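Local coordinates for protein separin (Saccharomyces cerevisiae, PDB 5U1T) that acts as a caspase-like cysteine protease that cleaves the MCD1/SCC1 subunit of cohesin at the onset of anaphase and is held inactive by securin for most of the cell cycle, at residues I845-C850 with Y1505-P1510; F838-Y843 with I854-A859; C189-G194 with I237-F242. One frame throughout, in Å; residues are numbered along the deposited sequence.

Contact 1: I845-C850 with Y1505-P1510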
ATOM      1  N   ILE A 845      -6.334   8.956  24.076  1.00 53.32           N
ATOM      2  CA  ILE A 845      -5.915  10.346  24.030  1.00 52.59           C
ATOM      3  C   ILE A 845      -7.092  11.328  24.154  1.00 55.93           C
ATOM      4  O   ILE A 845      -7.010  12.297  24.893  1.00 55.01           O
ATOM      5  CB  ILE A 845      -5.135  10.638  22.724  1.00 53.65           C
ATOM      6  CG1 ILE A 845      -3.907   9.742  22.633  1.00 51.73           C
ATOM      7  CG2 ILE A 845      -4.717  12.110  22.630  1.00 52.38           C
ATOM      8  CD1 ILE A 845      -3.063   9.996  21.404  1.00 55.36           C
ATOM      9  N   THR A 846      -8.187  11.085  23.446  1.00 52.49           N
ATOM     10  CA  THR A 846      -9.324  11.997  23.525  1.00 60.21           C
ATOM     11  C   THR A 846     -10.251  11.613  24.681  1.00 60.04           C
ATOM     12  O   THR A 846     -11.296  12.233  24.896  1.00 54.81           O
ATOM     13  CB  THR A 846     -10.122  12.025  22.220  1.00 55.68           C
ATOM     14  OG1 THR A 846     -10.423  10.685  21.834  1.00 53.52           O
ATOM     15  CG2 THR A 846      -9.323  12.688  21.131  1.00 54.09           C
ATOM     16  N   GLU A 847      -9.861  10.572  25.404  1.00 57.74           N
ATOM     17  CA  GLU A 847     -10.553  10.169  26.613  1.00 61.34           C
ATOM     18  C   GLU A 847     -12.005   9.829  26.382  1.00 59.62           C
ATOM     19  O   GLU A 847     -12.817   9.963  27.283  1.00 60.98           O
ATOM     20  CB  GLU A 847     -10.456  11.264  27.672  1.00 58.31           C
ATOM     21  CG  GLU A 847      -9.064  11.439  28.249  1.00 63.02           C
ATOM     22  CD  GLU A 847      -8.959  12.638  29.200  1.00 66.38           C
ATOM     23  OE1 GLU A 847      -7.827  12.957  29.649  1.00 70.55           O
ATOM     24  OE2 GLU A 847     -10.005  13.262  29.498  1.00 70.15           O
ATOM     25  N   GLN A 848     -12.342   9.388  25.180  1.00 59.41           N
ATOM     26  CA  GLN A 848     -13.700   8.945  24.923  1.00 53.96           C
ATOM     27  C   GLN A 848     -13.827   7.533  25.445  1.00 60.78           C
ATOM     28  O   GLN A 848     -13.798   6.579  24.681  1.00 63.74           O
ATOM     29  CB  GLN A 848     -14.018   9.022  23.444  1.00 57.45           C
ATOM     30  CG  GLN A 848     -13.393  10.226  22.802  1.00 55.52           C
ATOM     31  CD  GLN A 848     -13.826  10.415  21.378  1.00 54.26           C
ATOM     32  OE1 GLN A 848     -13.028  10.790  20.517  1.00 55.50           O
ATOM     33  NE2 GLN A 848     -15.104  10.171  21.114  1.00 60.62           N
ATOM     34  N   THR A 849     -13.973   7.403  26.757  1.00 60.70           N
ATOM     35  CA  THR A 849     -13.702   6.138  27.403  1.00 63.24           C
ATOM     36  C   THR A 849     -14.630   4.989  26.978  1.00 62.16           C
ATOM     37  O   THR A 849     -14.266   3.827  27.116  1.00 65.18           O
ATOM     38  CB  THR A 849     -13.730   6.298  28.949  1.00 67.93           C
ATOM     39  OG1 THR A 849     -15.063   6.156  29.448  1.00 67.04           O
ATOM     40  CG2 THR A 849     -13.153   7.643  29.365  1.00 56.48           C
ATOM     41  N   CYS A 850     -15.796   5.284  26.417  1.00 62.81           N
ATOM     42  CA  CYS A 850     -16.696   4.209  25.983  1.00 60.69           C
ATOM     43  C   CYS A 850     -16.206   3.524  24.692  1.00 64.85           C
ATOM     44  O   CYS A 850     -16.111   2.298  24.623  1.00 65.13           O
ATOM     45  CB  CYS A 850     -18.119   4.757  25.798  1.00 65.46           C
ATOM     46  SG  CYS A 850     -19.349   3.585  25.065  1.00 86.11           S
ATOM     47  N   TYR A1505     -12.283  17.184  24.372  1.00 60.82           N
ATOM     48  CA  TYR A1505     -11.718  15.921  23.886  1.00 57.13           C
ATOM     49  C   TYR A1505     -10.395  15.518  24.545  1.00 60.09           C
ATOM     50  O   TYR A1505      -9.357  15.494  23.880  1.00 56.86           O
ATOM     51  CB  TYR A1505     -11.495  15.993  22.381  1.00 58.90           C
ATOM     52  CG  TYR A1505     -12.767  16.142  21.581  1.00 63.37           C
ATOM     53  CD1 TYR A1505     -13.510  15.023  21.194  1.00 56.11           C
ATOM     54  CD2 TYR A1505     -13.224  17.395  21.214  1.00 64.06           C
ATOM     55  CE1 TYR A1505     -14.671  15.156  20.468  1.00 63.57           C
ATOM     56  CE2 TYR A1505     -14.382  17.541  20.481  1.00 70.55           C
ATOM     57  CZ  TYR A1505     -15.105  16.423  20.109  1.00 67.86           C
ATOM     58  OH  TYR A1505     -16.261  16.592  19.374  1.00 73.78           O
ATOM     59  N   GLY A1506     -10.447  15.189  25.835  1.00 54.29           N
ATOM     60  CA  GLY A1506      -9.282  14.766  26.585  1.00 56.70           C
ATOM     61  C   GLY A1506      -8.079  15.668  26.414  1.00 54.62           C
ATOM     62  O   GLY A1506      -8.149  16.872  26.673  1.00 57.76           O
ATOM     63  N   LYS A1507      -6.982  15.087  25.944  1.00 48.77           N
ATOM     64  CA  LYS A1507      -5.708  15.779  25.868  1.00 48.28           C
ATOM     65  C   LYS A1507      -5.539  16.568  24.594  1.00 50.31           C
ATOM     66  O   LYS A1507      -4.463  17.070  24.296  1.00 54.14           O
ATOM     67  CB  LYS A1507      -4.567  14.780  26.021  1.00 54.16           C
ATOM     68  CG  LYS A1507      -4.641  14.006  27.319  1.00 55.02           C
ATOM     69  CD  LYS A1507      -3.646  12.857  27.336  1.00 65.37           C
ATOM     70  CE  LYS A1507      -4.039  11.831  28.405  1.00 69.57           C
ATOM     71  NZ  LYS A1507      -5.468  11.373  28.213  1.00 60.01           N
ATOM     72  N   LEU A1508      -6.606  16.690  23.830  1.00 53.41           N
ATOM     73  CA  LEU A1508      -6.556  17.556  22.666  1.00 58.97           C
ATOM     74  C   LEU A1508      -7.286  18.868  22.981  1.00 59.32           C
ATOM     75  O   LEU A1508      -8.004  18.965  23.987  1.00 58.37           O
ATOM     76  CB  LEU A1508      -7.164  16.863  21.444  1.00 57.73           C
ATOM     77  CG  LEU A1508      -6.531  15.561  20.946  1.00 56.00           C
ATOM     78  CD1 LEU A1508      -7.208  15.141  19.628  1.00 56.33           C
ATOM     79  CD2 LEU A1508      -5.003  15.681  20.792  1.00 49.56           C
ATOM     80  N   GLU A1509      -7.079  19.876  22.135  1.00 60.41           N
ATOM     81  CA  GLU A1509      -7.743  21.159  22.310  1.00 59.95           C
ATOM     82  C   GLU A1509      -9.189  21.064  21.863  1.00 61.03           C
ATOM     83  O   GLU A1509      -9.496  20.429  20.859  1.00 59.78           O
ATOM     84  CB  GLU A1509      -7.031  22.257  21.533  1.00 57.29           C
ATOM     85  CG  GLU A1509      -5.605  22.476  21.949  1.00 59.02           C
ATOM     86  CD  GLU A1509      -5.474  22.799  23.424  1.00 59.89           C
ATOM     87  OE1 GLU A1509      -6.274  23.599  23.948  1.00 59.34           O
ATOM     88  OE2 GLU A1509      -4.568  22.231  24.069  1.00 71.84           O
ATOM     89  N   PRO A1510     -10.086  21.688  22.624  1.00 58.58           N
ATOM     90  CA  PRO A1510     -11.502  21.688  22.282  1.00 54.86           C
ATOM     91  C   PRO A1510     -11.771  22.803  21.290  1.00 58.19           C
ATOM     92  O   PRO A1510     -10.867  23.586  21.014  1.00 59.16           O
ATOM     93  CB  PRO A1510     -12.165  21.959  23.622  1.00 59.03           C
ATOM     94  CG  PRO A1510     -11.203  22.881  24.297  1.00 57.69           C
ATOM     95  CD  PRO A1510      -9.820  22.451  23.853  1.00 54.64           C
TER
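Ile-845, Thr-846 and Glu-847 meet Gly-1506, Lys-1507 and Leu-1508 in a contact between the end of a helix with the turn after it and a loop of the peptidase C50 region, 655 residues apart in sequence. The first segment ends helix 829-845 and leads into helix 849-863; the second lies in the loop between strand 1492-1494 and helix 1513-1519. The closest CA atoms are those of Thr-846 and Gly-1506, at 4.1 Å. One backbone hydrogen bond joins the segments: Lys-1507 N donates to Ile-845 O over 3.0 Å, almost straight at 175°. Two turn motifs bring these groups together. Glu-847, with positive phi, closes helix 829-845 in a Schellman motif, while a type II' beta turn from Tyr-1505 to Leu-1508 is closed by Leu-1508 N on Tyr-1505 O. Gly-1506 takes the positive-phi corner (phi 49°), facing the helix end so closely that a CB there would collide with Ile-845 O. On one flank, Lys-1507 bends at its last torsion (chi4 54°), and its NZ reaches Glu-847 OE1 at 3.2 Å in a salt bridge that uses the anti lone pair. The two side chains cross at about a right angle. An alanine at Lys-1507 would probably leave Glu-847 without this positive mate and remove CG and CD from beside Ile-845 O. Apolar groups also pair: Leu-1508 sends CD1 to Thr-846 CG2 (3.6 Å) and CD2 to Ile-845 CG2 (4.0 Å). Leu-1508 rests as well on Ala-809 and Cys-812 of helix 809-825, and Thr-846 OG1 is hydrogen-bonded to Tyr-842 O.

Contact 2: F838-Y843 with I854-A859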
ATOM      1  N   PHE A 838      -4.840   1.403  16.529  1.00 53.64           N
ATOM      2  CA  PHE A 838      -4.638   2.838  16.405  1.00 48.43           C
ATOM      3  C   PHE A 838      -5.822   3.634  16.952  1.00 52.22           C
ATOM      4  O   PHE A 838      -5.635   4.553  17.739  1.00 50.23           O
ATOM      5  CB  PHE A 838      -4.400   3.213  14.954  1.00 48.72           C
ATOM      6  CG  PHE A 838      -4.146   4.661  14.753  1.00 50.11           C
ATOM      7  CD1 PHE A 838      -2.864   5.174  14.881  1.00 51.38           C
ATOM      8  CD2 PHE A 838      -5.187   5.522  14.446  1.00 53.50           C
ATOM      9  CE1 PHE A 838      -2.621   6.515  14.699  1.00 51.67           C
ATOM     10  CE2 PHE A 838      -4.956   6.868  14.269  1.00 52.93           C
ATOM     11  CZ  PHE A 838      -3.674   7.368  14.389  1.00 53.63           C
ATOM     12  N   LEU A 839      -7.034   3.287  16.536  1.00 49.52           N
ATOM     13  CA  LEU A 839      -8.207   4.013  16.977  1.00 52.78           C
ATOM     14  C   LEU A 839      -8.335   3.919  18.498  1.00 56.18           C
ATOM     15  O   LEU A 839      -8.754   4.868  19.178  1.00 55.52           O
ATOM     16  CB  LEU A 839      -9.466   3.483  16.285  1.00 52.40           C
ATOM     17  CG  LEU A 839      -9.650   3.999  14.855  1.00 55.89           C
ATOM     18  CD1 LEU A 839     -10.822   3.348  14.209  1.00 54.67           C
ATOM     19  CD2 LEU A 839      -9.846   5.498  14.842  1.00 59.14           C
ATOM     20  N   HIS A 840      -7.930   2.779  19.035  1.00 55.71           N
ATOM     21  CA  HIS A 840      -8.032   2.585  20.458  1.00 50.87           C
ATOM     22  C   HIS A 840      -7.121   3.571  21.187  1.00 57.56           C
ATOM     23  O   HIS A 840      -7.548   4.204  22.150  1.00 56.65           O
ATOM     24  CB  HIS A 840      -7.687   1.165  20.835  1.00 47.37           C
ATOM     25  CG  HIS A 840      -7.519   0.974  22.301  1.00 56.08           C
ATOM     26  ND1 HIS A 840      -6.283   0.983  22.916  1.00 54.30           N
ATOM     27  CD2 HIS A 840      -8.430   0.796  23.285  1.00 56.02           C
ATOM     28  CE1 HIS A 840      -6.442   0.793  24.212  1.00 54.20           C
ATOM     29  NE2 HIS A 840      -7.734   0.679  24.462  1.00 57.93           N
ATOM     30  N   ARG A 841      -5.876   3.699  20.731  1.00 53.43           N
ATOM     31  CA  ARG A 841      -4.969   4.699  21.285  1.00 53.92           C
ATOM     32  C   ARG A 841      -5.586   6.093  21.139  1.00 60.97           C
ATOM     33  O   ARG A 841      -5.482   6.933  22.030  1.00 55.17           O
ATOM     34  CB  ARG A 841      -3.599   4.652  20.601  1.00 53.66           C
ATOM     35  CG  ARG A 841      -2.652   5.807  20.974  1.00 59.96           C
ATOM     36  CD  ARG A 841      -1.335   5.733  20.169  1.00 78.40           C
ATOM     37  NE  ARG A 841      -0.524   6.955  20.189  1.00 79.62           N
ATOM     38  CZ  ARG A 841       0.343   7.285  21.153  1.00 83.12           C
ATOM     39  NH1 ARG A 841       1.026   8.424  21.063  1.00 85.87           N
ATOM     40  NH2 ARG A 841       0.526   6.495  22.220  1.00 85.76           N
ATOM     41  N   TYR A 842      -6.245   6.331  20.015  1.00 54.95           N
ATOM     42  CA  TYR A 842      -6.808   7.641  19.780  1.00 55.44           C
ATOM     43  C   TYR A 842      -7.933   7.928  20.779  1.00 58.14           C
ATOM     44  O   TYR A 842      -8.075   9.045  21.247  1.00 55.51           O
ATOM     45  CB  TYR A 842      -7.317   7.766  18.340  1.00 52.26           C
ATOM     46  CG  TYR A 842      -8.158   8.997  18.143  1.00 55.68           C
ATOM     47  CD1 TYR A 842      -7.575  10.258  18.150  1.00 55.50           C
ATOM     48  CD2 TYR A 842      -9.541   8.904  17.990  1.00 53.74           C
ATOM     49  CE1 TYR A 842      -8.334  11.385  17.991  1.00 52.79           C
ATOM     50  CE2 TYR A 842     -10.303  10.022  17.832  1.00 52.66           C
ATOM     51  CZ  TYR A 842      -9.692  11.262  17.833  1.00 53.33           C
ATOM     52  OH  TYR A 842     -10.439  12.394  17.674  1.00 60.76           O
ATOM     53  N   TYR A 843      -8.722   6.910  21.105  1.00 59.18           N
ATOM     54  CA  TYR A 843      -9.844   7.089  22.017  1.00 57.59           C
ATOM     55  C   TYR A 843      -9.330   7.267  23.424  1.00 56.01           C
ATOM     56  O   TYR A 843      -9.987   7.883  24.257  1.00 61.11           O
ATOM     57  CB  TYR A 843     -10.827   5.912  21.918  1.00 51.80           C
ATOM     58  CG  TYR A 843     -11.605   5.974  20.630  1.00 56.72           C
ATOM     59  CD1 TYR A 843     -11.995   7.206  20.107  1.00 64.37           C
ATOM     60  CD2 TYR A 843     -11.926   4.830  19.910  1.00 60.27           C
ATOM     61  CE1 TYR A 843     -12.693   7.302  18.927  1.00 58.96           C
ATOM     62  CE2 TYR A 843     -12.637   4.920  18.710  1.00 60.45           C
ATOM     63  CZ  TYR A 843     -13.011   6.163  18.232  1.00 58.62           C
ATOM     64  OH  TYR A 843     -13.699   6.294  17.046  1.00 66.29           O
ATOM     65  N   ILE A 854     -14.900  -0.315  23.734  1.00 59.80           N
ATOM     66  CA  ILE A 854     -15.414  -1.041  22.594  1.00 56.55           C
ATOM     67  C   ILE A 854     -14.300  -1.388  21.616  1.00 60.20           C
ATOM     68  O   ILE A 854     -14.277  -2.502  21.096  1.00 59.63           O
ATOM     69  CB  ILE A 854     -16.512  -0.245  21.867  1.00 58.48           C
ATOM     70  CG1 ILE A 854     -17.843  -0.377  22.621  1.00 53.34           C
ATOM     71  CG2 ILE A 854     -16.647  -0.717  20.425  1.00 61.23           C
ATOM     72  CD1 ILE A 854     -18.902   0.633  22.190  1.00 53.41           C
ATOM     73  N   THR A 855     -13.368  -0.470  21.367  1.00 55.86           N
ATOM     74  CA  THR A 855     -12.373  -0.766  20.342  1.00 56.14           C
ATOM     75  C   THR A 855     -11.213  -1.579  20.897  1.00 58.44           C
ATOM     76  O   THR A 855     -10.478  -2.205  20.131  1.00 60.98           O
ATOM     77  CB  THR A 855     -11.819   0.489  19.664  1.00 53.62           C
ATOM     78  OG1 THR A 855     -11.163   1.296  20.633  1.00 67.90           O
ATOM     79  CG2 THR A 855     -12.930   1.288  19.014  1.00 54.76           C
ATOM     80  N   LEU A 856     -11.049  -1.598  22.215  1.00 55.64           N
ATOM     81  CA  LEU A 856     -10.095  -2.531  22.816  1.00 54.37           C
ATOM     82  C   LEU A 856     -10.623  -3.962  22.673  1.00 60.02           C
ATOM     83  O   LEU A 856      -9.859  -4.883  22.383  1.00 63.68           O
ATOM     84  CB  LEU A 856      -9.831  -2.209  24.289  1.00 52.11           C
ATOM     85  CG  LEU A 856      -8.936  -3.227  25.009  1.00 58.61           C
ATOM     86  CD1 LEU A 856      -7.543  -3.315  24.389  1.00 52.91           C
ATOM     87  CD2 LEU A 856      -8.835  -2.907  26.473  1.00 53.52           C
ATOM     88  N   GLY A 857     -11.927  -4.145  22.880  1.00 55.50           N
ATOM     89  CA  GLY A 857     -12.556  -5.443  22.694  1.00 56.15           C
ATOM     90  C   GLY A 857     -12.467  -5.903  21.246  1.00 62.62           C
ATOM     91  O   GLY A 857     -12.108  -7.055  20.960  1.00 61.29           O
ATOM     92  N   LYS A 858     -12.788  -5.000  20.324  1.00 55.85           N
ATOM     93  CA  LYS A 858     -12.686  -5.304  18.910  1.00 51.38           C
ATOM     94  C   LYS A 858     -11.225  -5.603  18.552  1.00 60.09           C
ATOM     95  O   LYS A 858     -10.956  -6.621  17.906  1.00 62.75           O
ATOM     96  CB  LYS A 858     -13.244  -4.164  18.049  1.00 51.79           C
ATOM     97  CG  LYS A 858     -14.761  -4.050  18.076  1.00 40.60           C
ATOM     98  CD  LYS A 858     -15.274  -3.005  17.109  1.00 44.40           C
ATOM     99  CE  LYS A 858     -16.779  -2.828  17.275  1.00 57.85           C
ATOM    100  NZ  LYS A 858     -17.368  -1.807  16.368  1.00 55.60           N
ATOM    101  N   ALA A 859     -10.282  -4.762  18.992  1.00 61.16           N
ATOM    102  CA  ALA A 859      -8.877  -4.972  18.627  1.00 56.21           C
ATOM    103  C   ALA A 859      -8.381  -6.328  19.118  1.00 57.22           C
ATOM    104  O   ALA A 859      -7.644  -7.029  18.411  1.00 58.12           O
ATOM    105  CB  ALA A 859      -8.004  -3.864  19.173  1.00 47.29           C
TER
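Thr-855 faces His-840 and Tyr-843 where helices 829-845 and 849-863, successive in the chain, fold back on each other as an antiparallel helical hairpin. The segment axes approach to 8.8 Å with 159° between their directions. Thr-855 has its OG1 between the backbone N and the carbonyl carbon (chi1 62°), which places the hydroxyl 3.5 Å from His-840 CB and near the plane of the imidazole at its edge. The same conformation sets CG2 anti to the carbonyl carbon and against the rim of Tyr-843, 3.7 Å from CE2; the two side chains cross at about a right angle. His-840 has CG anti to the backbone N (chi1 169°), and its ring lies alongside Leu-856, both side chains pointing the same way. Leu-856 CB sits 3.5 Å from His-840 CD2, while Leu-856 CD1 stands over one face, offset toward the rim, in a CH-pi contact 4.3 Å from the ring centroid. The hydroxyl of Thr-855 is hydrogen-bonded within its own helix, to Leu-851 O. Across the hairpin the two segments therefore meet through van der Waals and CH-pi packing, and the polar Thr-855 OG1 is satisfied although buried.

Contact 3: C189-G194 with I237-F242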
ATOM      1  N   CYS A 189      13.908 -55.581 -60.226  1.00 82.43           N
ATOM      2  CA  CYS A 189      14.898 -54.749 -59.546  1.00 82.61           C
ATOM      3  C   CYS A 189      15.812 -55.521 -58.608  1.00 80.53           C
ATOM      4  O   CYS A 189      16.282 -54.961 -57.612  1.00 87.53           O
ATOM      5  CB  CYS A 189      14.212 -53.630 -58.750  1.00 76.69           C
ATOM      6  SG  CYS A 189      13.235 -52.506 -59.745  1.00 81.57           S
ATOM      7  N   LYS A 190      16.057 -56.790 -58.914  1.00 82.20           N
ATOM      8  CA  LYS A 190      16.939 -57.629 -58.104  1.00 84.70           C
ATOM      9  C   LYS A 190      18.315 -56.958 -57.927  1.00 84.52           C
ATOM     10  O   LYS A 190      18.914 -56.998 -56.846  1.00 83.73           O
ATOM     11  CB  LYS A 190      17.079 -59.021 -58.741  1.00 85.98           C
ATOM     12  CG  LYS A 190      15.782 -59.536 -59.371  1.00 84.28           C
ATOM     13  CD  LYS A 190      15.687 -61.059 -59.370  1.00 83.76           C
ATOM     14  CE  LYS A 190      15.616 -61.609 -57.958  1.00 79.90           C
ATOM     15  NZ  LYS A 190      15.308 -63.060 -57.918  1.00 73.27           N
ATOM     16  N   VAL A 191      18.793 -56.316 -58.992  1.00 83.10           N
ATOM     17  CA  VAL A 191      20.023 -55.532 -58.938  1.00 82.59           C
ATOM     18  C   VAL A 191      19.991 -54.484 -57.822  1.00 83.69           C
ATOM     19  O   VAL A 191      20.933 -54.386 -57.033  1.00 80.16           O
ATOM     20  CB  VAL A 191      20.297 -54.830 -60.292  1.00 81.23           C
ATOM     21  CG1 VAL A 191      19.010 -54.309 -60.892  1.00 84.15           C
ATOM     22  CG2 VAL A 191      21.290 -53.693 -60.118  1.00 82.90           C
ATOM     23  N   LEU A 192      18.907 -53.712 -57.756  1.00 85.80           N
ATOM     24  CA  LEU A 192      18.760 -52.648 -56.758  1.00 77.13           C
ATOM     25  C   LEU A 192      18.887 -53.172 -55.337  1.00 78.68           C
ATOM     26  O   LEU A 192      19.608 -52.602 -54.513  1.00 76.16           O
ATOM     27  CB  LEU A 192      17.420 -51.946 -56.932  1.00 73.13           C
ATOM     28  CG  LEU A 192      17.353 -51.077 -58.184  1.00 80.04           C
ATOM     29  CD1 LEU A 192      16.028 -50.330 -58.254  1.00 80.73           C
ATOM     30  CD2 LEU A 192      18.523 -50.116 -58.198  1.00 75.43           C
ATOM     31  N   PHE A 193      18.188 -54.266 -55.060  1.00 76.22           N
ATOM     32  CA  PHE A 193      18.314 -54.936 -53.778  1.00 75.77           C
ATOM     33  C   PHE A 193      19.729 -55.460 -53.560  1.00 82.48           C
ATOM     34  O   PHE A 193      20.329 -55.191 -52.510  1.00 84.14           O
ATOM     35  CB  PHE A 193      17.298 -56.065 -53.670  1.00 77.14           C
ATOM     36  CG  PHE A 193      15.892 -55.581 -53.484  1.00 82.13           C
ATOM     37  CD1 PHE A 193      15.094 -55.287 -54.580  1.00 83.07           C
ATOM     38  CD2 PHE A 193      15.369 -55.393 -52.214  1.00 80.06           C
ATOM     39  CE1 PHE A 193      13.791 -54.823 -54.408  1.00 81.07           C
ATOM     40  CE2 PHE A 193      14.066 -54.934 -52.041  1.00 76.07           C
ATOM     41  CZ  PHE A 193      13.281 -54.651 -53.141  1.00 76.22           C
ATOM     42  N   GLY A 194      20.258 -56.194 -54.548  1.00 83.59           N
ATOM     43  CA  GLY A 194      21.646 -56.631 -54.531  1.00 80.91           C
ATOM     44  C   GLY A 194      22.622 -55.530 -54.137  1.00 79.43           C
ATOM     45  O   GLY A 194      23.378 -55.672 -53.180  1.00 82.48           O
ATOM     46  N   ILE A 237      14.457 -45.344 -62.367  1.00 89.00           N
ATOM     47  CA  ILE A 237      14.681 -44.028 -61.792  1.00 89.12           C
ATOM     48  C   ILE A 237      15.548 -44.069 -60.542  1.00 92.16           C
ATOM     49  O   ILE A 237      16.382 -43.180 -60.308  1.00 94.16           O
ATOM     50  CB  ILE A 237      13.371 -43.349 -61.416  1.00 86.63           C
ATOM     51  CG1 ILE A 237      12.356 -43.438 -62.547  1.00 91.51           C
ATOM     52  CG2 ILE A 237      13.648 -41.915 -61.154  1.00 95.98           C
ATOM     53  CD1 ILE A 237      12.610 -42.441 -63.673  1.00 97.40           C
ATOM     54  N   TYR A 238      15.342 -45.112 -59.743  1.00 85.98           N
ATOM     55  CA  TYR A 238      16.041 -45.261 -58.474  1.00 86.07           C
ATOM     56  C   TYR A 238      17.521 -45.608 -58.614  1.00 90.55           C
ATOM     57  O   TYR A 238      18.345 -45.050 -57.874  1.00 92.47           O
ATOM     58  CB  TYR A 238      15.352 -46.324 -57.627  1.00 82.72           C
ATOM     59  CG  TYR A 238      13.965 -45.920 -57.204  1.00 87.13           C
ATOM     60  CD1 TYR A 238      13.765 -44.849 -56.322  1.00 86.68           C
ATOM     61  CD2 TYR A 238      12.851 -46.600 -57.681  1.00 83.99           C
ATOM     62  CE1 TYR A 238      12.495 -44.473 -55.937  1.00 84.07           C
ATOM     63  CE2 TYR A 238      11.584 -46.238 -57.300  1.00 79.01           C
ATOM     64  CZ  TYR A 238      11.409 -45.174 -56.427  1.00 82.72           C
ATOM     65  OH  TYR A 238      10.136 -44.823 -56.058  1.00 79.53           O
ATOM     66  N   LEU A 239      17.832 -46.504 -59.561  1.00 92.54           N
ATOM     67  CA  LEU A 239      19.171 -47.084 -59.772  1.00 90.86           C
ATOM     68  C   LEU A 239      20.327 -46.172 -59.403  1.00 89.13           C
ATOM     69  O   LEU A 239      21.254 -46.597 -58.708  1.00 87.96           O
ATOM     70  CB  LEU A 239      19.336 -47.525 -61.234  1.00 94.13           C
ATOM     71  CG  LEU A 239      20.578 -48.297 -61.750  1.00 89.27           C
ATOM     72  CD1 LEU A 239      21.751 -47.391 -62.103  1.00 87.29           C
ATOM     73  CD2 LEU A 239      21.037 -49.396 -60.794  1.00 84.68           C
ATOM     74  N   ASN A 240      20.275 -44.926 -59.866  1.00 88.87           N
ATOM     75  CA  ASN A 240      21.329 -43.972 -59.542  1.00 91.46           C
ATOM     76  C   ASN A 240      21.549 -43.859 -58.044  1.00 93.21           C
ATOM     77  O   ASN A 240      22.679 -43.972 -57.573  1.00 90.63           O
ATOM     78  CB  ASN A 240      21.019 -42.597 -60.117  1.00 93.34           C
ATOM     79  CG  ASN A 240      22.199 -41.652 -60.011  1.00 94.77           C
ATOM     80  OD1 ASN A 240      23.173 -41.775 -60.756  1.00 96.89           O
ATOM     81  ND2 ASN A 240      22.116 -40.697 -59.085  1.00 98.77           N
ATOM     82  N   SER A 241      20.463 -43.647 -57.305  1.00 94.48           N
ATOM     83  CA  SER A 241      20.533 -43.529 -55.852  1.00 88.44           C
ATOM     84  C   SER A 241      21.218 -44.751 -55.233  1.00 84.07           C
ATOM     85  O   SER A 241      22.177 -44.612 -54.466  1.00 90.05           O
ATOM     86  CB  SER A 241      19.128 -43.340 -55.265  1.00 90.46           C
ATOM     87  OG  SER A 241      19.168 -42.968 -53.891  1.00 86.95           O
ATOM     88  N   PHE A 242      20.747 -45.941 -55.601  1.00 78.39           N
ATOM     89  CA  PHE A 242      21.259 -47.187 -55.038  1.00 85.64           C
ATOM     90  C   PHE A 242      22.752 -47.402 -55.271  1.00 91.56           C
ATOM     91  O   PHE A 242      23.492 -47.719 -54.333  1.00 88.41           O
ATOM     92  CB  PHE A 242      20.494 -48.365 -55.609  1.00 78.49           C
ATOM     93  CG  PHE A 242      19.186 -48.601 -54.944  1.00 74.91           C
ATOM     94  CD1 PHE A 242      18.046 -47.956 -55.383  1.00 78.84           C
ATOM     95  CD2 PHE A 242      19.091 -49.468 -53.873  1.00 74.31           C
ATOM     96  CE1 PHE A 242      16.831 -48.176 -54.768  1.00 73.99           C
ATOM     97  CE2 PHE A 242      17.881 -49.688 -53.254  1.00 68.36           C
ATOM     98  CZ  PHE A 242      16.751 -49.042 -53.704  1.00 72.57           C
TER
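Leu-192 and Phe-242 mark the closest backbone approach, with CA atoms 6.2 Å apart, between helices 190-203 and 236-250, whose segment axes run nearly parallel at 17° and come within 9.8 Å. This is side-by-side helix packing in the N-terminal, all-helical part of the chain, away from the probable catalytic Cys-1497, and every residue that touches here is buried. The interface is apolar and centres on Leu-192. Its CG is anti to the carbonyl carbon (chi1 -71°), and beyond CG its two methyls part. CD1 lies 4.1 Å from Tyr-238 CB, the ring of Tyr-238 leading away toward Leu-154 of helix 146-158. CD2 fits between two residues one turn apart: it is 3.7 Å from Leu-239 CD2 and 3.6 Å from Phe-242 CD1. Leu-239 CD2 also makes a looser contact with Val-191 CG2 at 4.4 Å. Beyond the two segments, Leu-239 packs on Leu-195 and Phe-242 on Lys-196, which carries the same interface along helix 190-203. Phe-242 crosses Leu-192 at about a right angle and presents a ring face to it rather than an edge. The resulting CH-pi contact is well centred: Leu-192 CB stands 4.1 Å from the centroid of the Phe-242 ring, directly over its middle and 3° off the ring normal.

Contacts 1 and 2 form one neighbourhood, their centres 13 Å apart: residues 845-850 of contact 1 span the end of one helix of contact 2, the short connector and the start of the other. Their side chains also touch directly, Leu-1508 CD1 lying 4.2 Å from Tyr-842 CE1, so the hairpin packs onto the loop from the peptidase region. In sequence that loop follows Cys-1497, probably the catalytic cysteine, although contacts 1 and 2 both lie away from it in space. Contact 3 is remote, its centre about 108 Å from that of contact 1 and about 97 Å from that of contact 2. Contacts 1 and 3 lie on opposite sides of the chain's centre, consistent with a long molecule.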